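Local coordinates for protein BtrN (Bacillus circulans, PDB 4M7S) that catalyses the radical S-adenosylmethionine-dependent two-electron oxidation of 2-deoxy-scyllo-inosamine to amino-dideoxy-scyllo-inosose in butirosin biosynthesis, using two [4Fe-4S] clusters, at residues Gly63-Leu67 with Ile89-Phe95; Val75-Thr79 with Glu106-Gln110. All blocks are in the same frame, centred on the assembly; numbering follows the deposited sequence.

Contact 1. Residues Gly63-Leu67 with Ile89-Phe95; sequences GEPLL and IYTNGDF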
ATOM      1  N   GLY A  63       2.597  -8.861  -2.539  1.00 32.77           N
ATOM      2  CA  GLY A  63       3.567  -9.843  -2.090  1.00 33.85           C
ATOM      3  C   GLY A  63       3.494 -10.014  -0.588  1.00 31.05           C
ATOM      4  O   GLY A  63       2.805  -9.254   0.099  1.00 31.87           O
ATOM      5  N   GLU A  64       4.205 -11.016  -0.078  1.00 25.69           N
ATOM      6  CA  GLU A  64       4.238 -11.303   1.349  1.00 20.17           C
ATOM      7  C   GLU A  64       5.433 -10.597   1.977  1.00 18.81           C
ATOM      8  O   GLU A  64       6.581 -10.928   1.658  1.00 21.93           O
ATOM      9  CB  GLU A  64       4.359 -12.818   1.558  1.00 19.49           C
ATOM     10  CG  GLU A  64       4.522 -13.224   3.007  1.00 19.99           C
ATOM     11  CD  GLU A  64       3.461 -12.595   3.912  1.00 22.64           C
ATOM     12  OE1 GLU A  64       3.820 -12.162   5.031  1.00 21.59           O
ATOM     13  OE2 GLU A  64       2.273 -12.555   3.513  1.00 23.92           O
ATOM     14  N   PRO A  65       5.181  -9.624   2.871  1.00 20.56           N
ATOM     15  CA  PRO A  65       6.312  -8.862   3.419  1.00 22.41           C
ATOM     16  C   PRO A  65       7.266  -9.708   4.269  1.00 22.50           C
ATOM     17  O   PRO A  65       8.457  -9.414   4.290  1.00 23.47           O
ATOM     18  CB  PRO A  65       5.640  -7.763   4.265  1.00 20.47           C
ATOM     19  CG  PRO A  65       4.263  -8.302   4.583  1.00 24.27           C
ATOM     20  CD  PRO A  65       3.878  -9.169   3.395  1.00 23.26           C
ATOM     21  N   LEU A  66       6.772 -10.738   4.949  1.00 21.58           N
ATOM     22  CA  LEU A  66       7.659 -11.585   5.761  1.00 25.03           C
ATOM     23  C   LEU A  66       8.642 -12.414   4.927  1.00 25.02           C
ATOM     24  O   LEU A  66       9.506 -13.104   5.476  1.00 27.94           O
ATOM     25  CB  LEU A  66       6.869 -12.500   6.702  1.00 27.24           C
ATOM     26  CG  LEU A  66       5.988 -11.861   7.778  1.00 35.13           C
ATOM     27  CD1 LEU A  66       5.914 -12.764   8.995  1.00 40.18           C
ATOM     28  CD2 LEU A  66       6.480 -10.496   8.186  1.00 34.72           C
ATOM     29  N   LEU A  67       8.499 -12.356   3.606  1.00 23.50           N
ATOM     30  CA  LEU A  67       9.438 -13.016   2.707  1.00 23.19           C
ATOM     31  C   LEU A  67      10.608 -12.092   2.380  1.00 25.28           C
ATOM     32  O   LEU A  67      11.616 -12.522   1.839  1.00 26.09           O
ATOM     33  CB  LEU A  67       8.746 -13.447   1.412  1.00 25.70           C
ATOM     34  CG  LEU A  67       8.130 -14.847   1.385  1.00 30.21           C
ATOM     35  CD1 LEU A  67       7.523 -15.172   0.018  1.00 30.35           C
ATOM     36  CD2 LEU A  67       9.204 -15.857   1.732  1.00 32.34           C
ATOM     37  N   ILE A  89       1.870  -4.321   9.363  1.00 21.24           N
ATOM     38  CA  ILE A  89       2.153  -5.480   8.520  1.00 20.63           C
ATOM     39  C   ILE A  89       0.851  -6.155   8.080  1.00 23.41           C
ATOM     40  O   ILE A  89       0.028  -6.537   8.919  1.00 26.51           O
ATOM     41  CB  ILE A  89       3.018  -6.531   9.251  1.00 24.39           C
ATOM     42  CG1 ILE A  89       4.450  -6.028   9.436  1.00 25.15           C
ATOM     43  CG2 ILE A  89       3.035  -7.855   8.465  1.00 23.68           C
ATOM     44  CD1 ILE A  89       5.268  -6.071   8.168  1.00 21.83           C
ATOM     45  N   TYR A  90       0.660  -6.294   6.771  1.00 20.83           N
ATOM     46  CA  TYR A  90      -0.411  -7.132   6.254  1.00 23.88           C
ATOM     47  C   TYR A  90       0.248  -8.426   5.760  1.00 25.87           C
ATOM     48  O   TYR A  90       1.100  -8.391   4.869  1.00 24.75           O
ATOM     49  CB  TYR A  90      -1.134  -6.432   5.113  1.00 25.01           C
ATOM     50  CG  TYR A  90      -1.871  -5.159   5.508  1.00 32.28           C
ATOM     51  CD1 TYR A  90      -1.191  -3.963   5.706  1.00 36.10           C
ATOM     52  CD2 TYR A  90      -3.248  -5.156   5.659  1.00 37.09           C
ATOM     53  CE1 TYR A  90      -1.866  -2.795   6.049  1.00 39.90           C
ATOM     54  CE2 TYR A  90      -3.933  -3.996   5.996  1.00 42.70           C
ATOM     55  CZ  TYR A  90      -3.236  -2.823   6.192  1.00 44.74           C
ATOM     56  OH  TYR A  90      -3.912  -1.673   6.531  1.00 50.72           O
ATOM     57  N   THR A  91      -0.133  -9.560   6.340  1.00 25.51           N
ATOM     58  CA  THR A  91       0.576 -10.809   6.053  1.00 25.32           C
ATOM     59  C   THR A  91      -0.373 -12.007   5.968  1.00 23.86           C
ATOM     60  O   THR A  91      -1.411 -12.009   6.624  1.00 26.32           O
ATOM     61  CB  THR A  91       1.658 -11.062   7.131  1.00 23.46           C
ATOM     62  OG1 THR A  91       2.332 -12.300   6.865  1.00 22.04           O
ATOM     63  CG2 THR A  91       1.031 -11.105   8.532  1.00 23.07           C
ATOM     64  N   ASN A  92      -0.034 -13.020   5.162  1.00 23.52           N
ATOM     65  CA  ASN A  92      -0.828 -14.249   5.161  1.00 25.88           C
ATOM     66  C   ASN A  92      -0.567 -15.103   6.395  1.00 27.31           C
ATOM     67  O   ASN A  92      -1.255 -16.100   6.623  1.00 28.10           O
ATOM     68  CB  ASN A  92      -0.658 -15.086   3.879  1.00 27.71           C
ATOM     69  CG  ASN A  92       0.784 -15.479   3.604  1.00 24.52           C
ATOM     70  OD1 ASN A  92       1.579 -15.703   4.526  1.00 25.50           O
ATOM     71  ND2 ASN A  92       1.135 -15.550   2.318  1.00 25.45           N
ATOM     72  N   GLY A  93       0.443 -14.718   7.173  1.00 25.00           N
ATOM     73  CA  GLY A  93       0.732 -15.375   8.440  1.00 25.37           C
ATOM     74  C   GLY A  93       1.628 -16.607   8.387  1.00 27.16           C
ATOM     75  O   GLY A  93       2.093 -17.065   9.430  1.00 28.74           O
ATOM     76  N   ASP A  94       1.881 -17.146   7.195  1.00 24.91           N
ATOM     77  CA  ASP A  94       2.614 -18.413   7.086  1.00 28.01           C
ATOM     78  C   ASP A  94       4.054 -18.339   7.608  1.00 28.66           C
ATOM     79  O   ASP A  94       4.664 -19.362   7.923  1.00 32.07           O
ATOM     80  CB  ASP A  94       2.620 -18.905   5.640  1.00 27.39           C
ATOM     81  CG  ASP A  94       1.222 -19.112   5.090  1.00 32.79           C
ATOM     82  OD1 ASP A  94       0.297 -19.355   5.895  1.00 34.57           O
ATOM     83  OD2 ASP A  94       1.054 -19.035   3.856  1.00 33.04           O
ATOM     84  N   PHE A  95       4.595 -17.128   7.669  1.00 23.92           N
ATOM     85  CA  PHE A  95       5.949 -16.904   8.167  1.00 24.65           C
ATOM     86  C   PHE A  95       5.980 -16.218   9.532  1.00 23.88           C
ATOM     87  O   PHE A  95       7.053 -15.983  10.086  1.00 27.02           O
ATOM     88  CB  PHE A  95       6.756 -16.078   7.159  1.00 23.91           C
ATOM     89  CG  PHE A  95       7.138 -16.842   5.924  1.00 23.80           C
ATOM     90  CD1 PHE A  95       8.328 -17.547   5.877  1.00 24.47           C
ATOM     91  CD2 PHE A  95       6.305 -16.859   4.817  1.00 26.86           C
ATOM     92  CE1 PHE A  95       8.689 -18.264   4.739  1.00 28.69           C
ATOM     93  CE2 PHE A  95       6.650 -17.574   3.678  1.00 31.04           C
ATOM     94  CZ  PHE A  95       7.847 -18.281   3.640  1.00 30.34           C
TER
HETATM   95  O   HOH W   1       3.735 -14.884   6.129  1.00 26.11           O

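Contact 2. Residues Val75-Thr79 with Glu106-Gln110; sequences VGMTT and ELGIQ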
ATOM      1  N   VAL A  75      12.009  -2.111   8.552  1.00 22.12           N
ATOM      2  CA  VAL A  75      11.165  -1.688   9.669  1.00 23.85           C
ATOM      3  C   VAL A  75      11.938  -0.801  10.655  1.00 24.30           C
ATOM      4  O   VAL A  75      11.425   0.222  11.122  1.00 25.71           O
ATOM      5  CB  VAL A  75      10.567  -2.910  10.399  1.00 25.41           C
ATOM      6  CG1 VAL A  75       9.828  -2.471  11.645  1.00 25.66           C
ATOM      7  CG2 VAL A  75       9.637  -3.675   9.462  1.00 22.96           C
ATOM      8  N   GLY A  76      13.174  -1.189  10.967  1.00 23.78           N
ATOM      9  CA  GLY A  76      14.022  -0.401  11.844  1.00 26.79           C
ATOM     10  C   GLY A  76      14.273   0.993  11.287  1.00 28.72           C
ATOM     11  O   GLY A  76      14.324   1.977  12.033  1.00 27.68           O
HETATM   12  N   MSE A  77      14.429   1.083   9.969  1.00 26.37           N
HETATM   13  CA  MSE A  77      14.637   2.381   9.320  1.00 28.22           C
HETATM   14  C   MSE A  77      13.417   3.301   9.414  1.00 27.32           C
HETATM   15  O   MSE A  77      13.563   4.526   9.458  1.00 29.65           O
HETATM   16  CB  MSE A  77      15.045   2.200   7.853  1.00 26.35           C
HETATM   17  CG  MSE A  77      16.433   1.610   7.662  1.00 29.39           C
HETATM   18 SE   MSE A  77      16.872   1.275   5.774  1.00 50.78          SE
HETATM   19  CE  MSE A  77      17.026   3.122   5.185  1.00 25.75           C
ATOM     20  N   THR A  78      12.215   2.733   9.451  1.00 25.62           N
ATOM     21  CA  THR A  78      11.030   3.579   9.548  1.00 29.74           C
ATOM     22  C   THR A  78      11.033   4.308  10.870  1.00 29.33           C
ATOM     23  O   THR A  78      10.694   5.490  10.939  1.00 32.09           O
ATOM     24  CB  THR A  78       9.707   2.804   9.415  1.00 32.92           C
ATOM     25  OG1 THR A  78       9.479   2.050  10.613  1.00 40.91           O
ATOM     26  CG2 THR A  78       9.748   1.894   8.224  1.00 25.96           C
ATOM     27  N   THR A  79      11.432   3.597  11.918  1.00 27.96           N
ATOM     28  CA  THR A  79      11.511   4.169  13.258  1.00 28.32           C
ATOM     29  C   THR A  79      12.562   5.289  13.333  1.00 33.36           C
ATOM     30  O   THR A  79      12.452   6.220  14.145  1.00 36.24           O
ATOM     31  CB  THR A  79      11.814   3.060  14.308  1.00 36.19           C
ATOM     32  OG1 THR A  79      10.772   2.074  14.277  1.00 36.52           O
ATOM     33  CG2 THR A  79      11.907   3.629  15.699  1.00 36.54           C
ATOM     34  N   GLU A 106       9.164  -4.997  18.357  1.00 31.20           N
ATOM     35  CA  GLU A 106      10.244  -4.203  18.951  1.00 33.64           C
ATOM     36  C   GLU A 106      10.854  -3.225  17.942  1.00 30.91           C
ATOM     37  O   GLU A 106      11.226  -2.110  18.296  1.00 35.40           O
ATOM     38  CB  GLU A 106      11.328  -5.115  19.513  1.00 36.98           C
ATOM     39  CG  GLU A 106      12.625  -4.396  19.874  1.00 47.29           C
ATOM     40  CD  GLU A 106      13.708  -5.356  20.339  1.00 55.00           C
ATOM     41  OE1 GLU A 106      14.696  -5.547  19.596  1.00 58.09           O
ATOM     42  OE2 GLU A 106      13.568  -5.921  21.445  1.00 57.35           O
ATOM     43  N   LEU A 107      10.942  -3.644  16.685  1.00 25.49           N
ATOM     44  CA  LEU A 107      11.501  -2.793  15.633  1.00 28.24           C
ATOM     45  C   LEU A 107      10.601  -1.621  15.231  1.00 29.36           C
ATOM     46  O   LEU A 107      11.087  -0.633  14.683  1.00 32.15           O
ATOM     47  CB  LEU A 107      11.859  -3.626  14.405  1.00 27.48           C
ATOM     48  CG  LEU A 107      12.990  -4.639  14.607  1.00 29.28           C
ATOM     49  CD1 LEU A 107      13.073  -5.522  13.385  1.00 29.44           C
ATOM     50  CD2 LEU A 107      14.320  -3.961  14.864  1.00 31.29           C
ATOM     51  N   GLY A 108       9.299  -1.726  15.494  1.00 32.70           N
ATOM     52  CA  GLY A 108       8.400  -0.610  15.247  1.00 30.27           C
ATOM     53  C   GLY A 108       6.997  -0.922  14.748  1.00 29.37           C
ATOM     54  O   GLY A 108       6.139  -0.040  14.761  1.00 28.93           O
ATOM     55  N   ILE A 109       6.749  -2.156  14.301  1.00 24.15           N
ATOM     56  CA  ILE A 109       5.416  -2.499  13.796  1.00 22.80           C
ATOM     57  C   ILE A 109       4.373  -2.328  14.896  1.00 26.14           C
ATOM     58  O   ILE A 109       4.511  -2.898  15.979  1.00 29.94           O
ATOM     59  CB  ILE A 109       5.334  -3.948  13.243  1.00 24.40           C
ATOM     60  CG1 ILE A 109       6.284  -4.131  12.057  1.00 23.29           C
ATOM     61  CG2 ILE A 109       3.879  -4.286  12.820  1.00 23.60           C
ATOM     62  CD1 ILE A 109       6.107  -3.083  10.957  1.00 19.92           C
ATOM     63  N   GLN A 110       3.323  -1.558  14.619  1.00 23.77           N
ATOM     64  CA  GLN A 110       2.283  -1.325  15.612  1.00 26.97           C
ATOM     65  C   GLN A 110       1.077  -2.240  15.418  1.00 31.41           C
ATOM     66  O   GLN A 110       0.238  -2.369  16.307  1.00 35.61           O
ATOM     67  CB  GLN A 110       1.851   0.142  15.592  1.00 29.17           C
ATOM     68  CG  GLN A 110       2.953   1.096  16.040  1.00 30.98           C
ATOM     69  CD  GLN A 110       2.532   2.538  15.977  1.00 36.29           C
ATOM     70  OE1 GLN A 110       1.343   2.843  15.940  1.00 37.28           O
ATOM     71  NE2 GLN A 110       3.510   3.445  15.962  1.00 38.49           N
TER

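Contact 1. Residues Gly63-Leu67 with Ile89-Phe95
Glu64 reaches from the loop after strand 56-58 to the end of strand 86-91, where its carboxylate holds the backbone of Asn92. From CB the chain leaves with CG anti to the backbone N (chi1 175°), which sets CG 4.4 Å from Phe95 CD2, oblique to the ring. The bend at chi2 then turns the carboxylate to Thr91 and Asn92, and CD faces Thr91 OG1 at 3.2 Å. Glu64 OE1 lies 2.4 Å from Thr91 OG1, too short for an ordinary hydrogen bond, so the exact length is doubtful; it also accepts from Leu66 N at 3.3 Å. OE2 takes Asn92 N at 2.9 Å, nearly straight at 173° but 31° out of the carboxylate plane. These two backbone donors limit the carboxylate's rotation. A water, weakly bonded to OE1, donates to Asn92 OD1 and accepts from Phe95 N, tying Glu64 to the turn. Thr91 OG1 and Asn92 OD1 also close an ST turn and an Asx turn. Apolar packing flanks this centre: Leu66 CB lies 3.6 Å from Phe95 CB, Leu67 CD2 3.4 Å from Phe95 CZ. Asn92 ND2 bonds Asn17 OD1, and Asn92 touches the cluster whose pocket holds Cys16, Cys20 and Cys23. Strand 86-91 runs between parallel strands 56-58 and 111-116.

Contact 2. Residues Val75-Thr79 with Glu106-Gln110
Val75 of helix 71-81 packs against Leu107 and Ile109 where helix 98-107 ends in a Schellman motif, joining helix 71-81 to the C-terminal end of helix 98-107 in the radical SAM fold. With CG1 anti to its backbone N (chi1 173°), Val75 presents this methyl to both partners: CG1 lies 3.6 Å from Leu107 CB and 3.8 Å from Ile109 CD1. Its other methyl, CG2, is 3.9 Å from Ile109 CD1, so both Val75 methyls face the end of the isoleucine. The Val75 side chain crosses those of Leu107 and Ile109 at about right angles. Gly76 brings the helix backbone near the Leu107 carbonyl, its CA being 4.1 Å from Leu107 O. Gly108 has the positive phi of the Schellman motif, and its CA lies 3.7 Å from Thr79 OG1. Thr78 OG1 donates to Val75 O within the same helix, on a lone pair in the carbonyl plane. Thr79 instead spans the gap: with OG1 beside its own backbone N (chi1 -60°), the hydroxyl donates to Leu107 O at 2.8 Å, tilted 15° from the carbonyl plane.

Overall arrangement
The segments of the two contacts alternate along the chain: 63-67 and 75-79 come first, then 89-95 and 106-110, with strand 86-91 between helix 71-81 and helix 98-107. Their centres are 16 Å apart, yet they touch where Ile89 CG1 of contact 1 packs 3.7 Å from Ile109 CD1 of contact 2, linking the strand to the residues just after helix 98-107. Contact 1 lies at the cluster end: between nearest atoms, the Asn92 side chain is about 4 Å from the S-adenosylmethionine cluster and about 4 Å from the side chain of Cys16, a probable ligand of that cluster. Contact 2, away from the annotated sites, joins helix 71-81 to the end of helix 98-107.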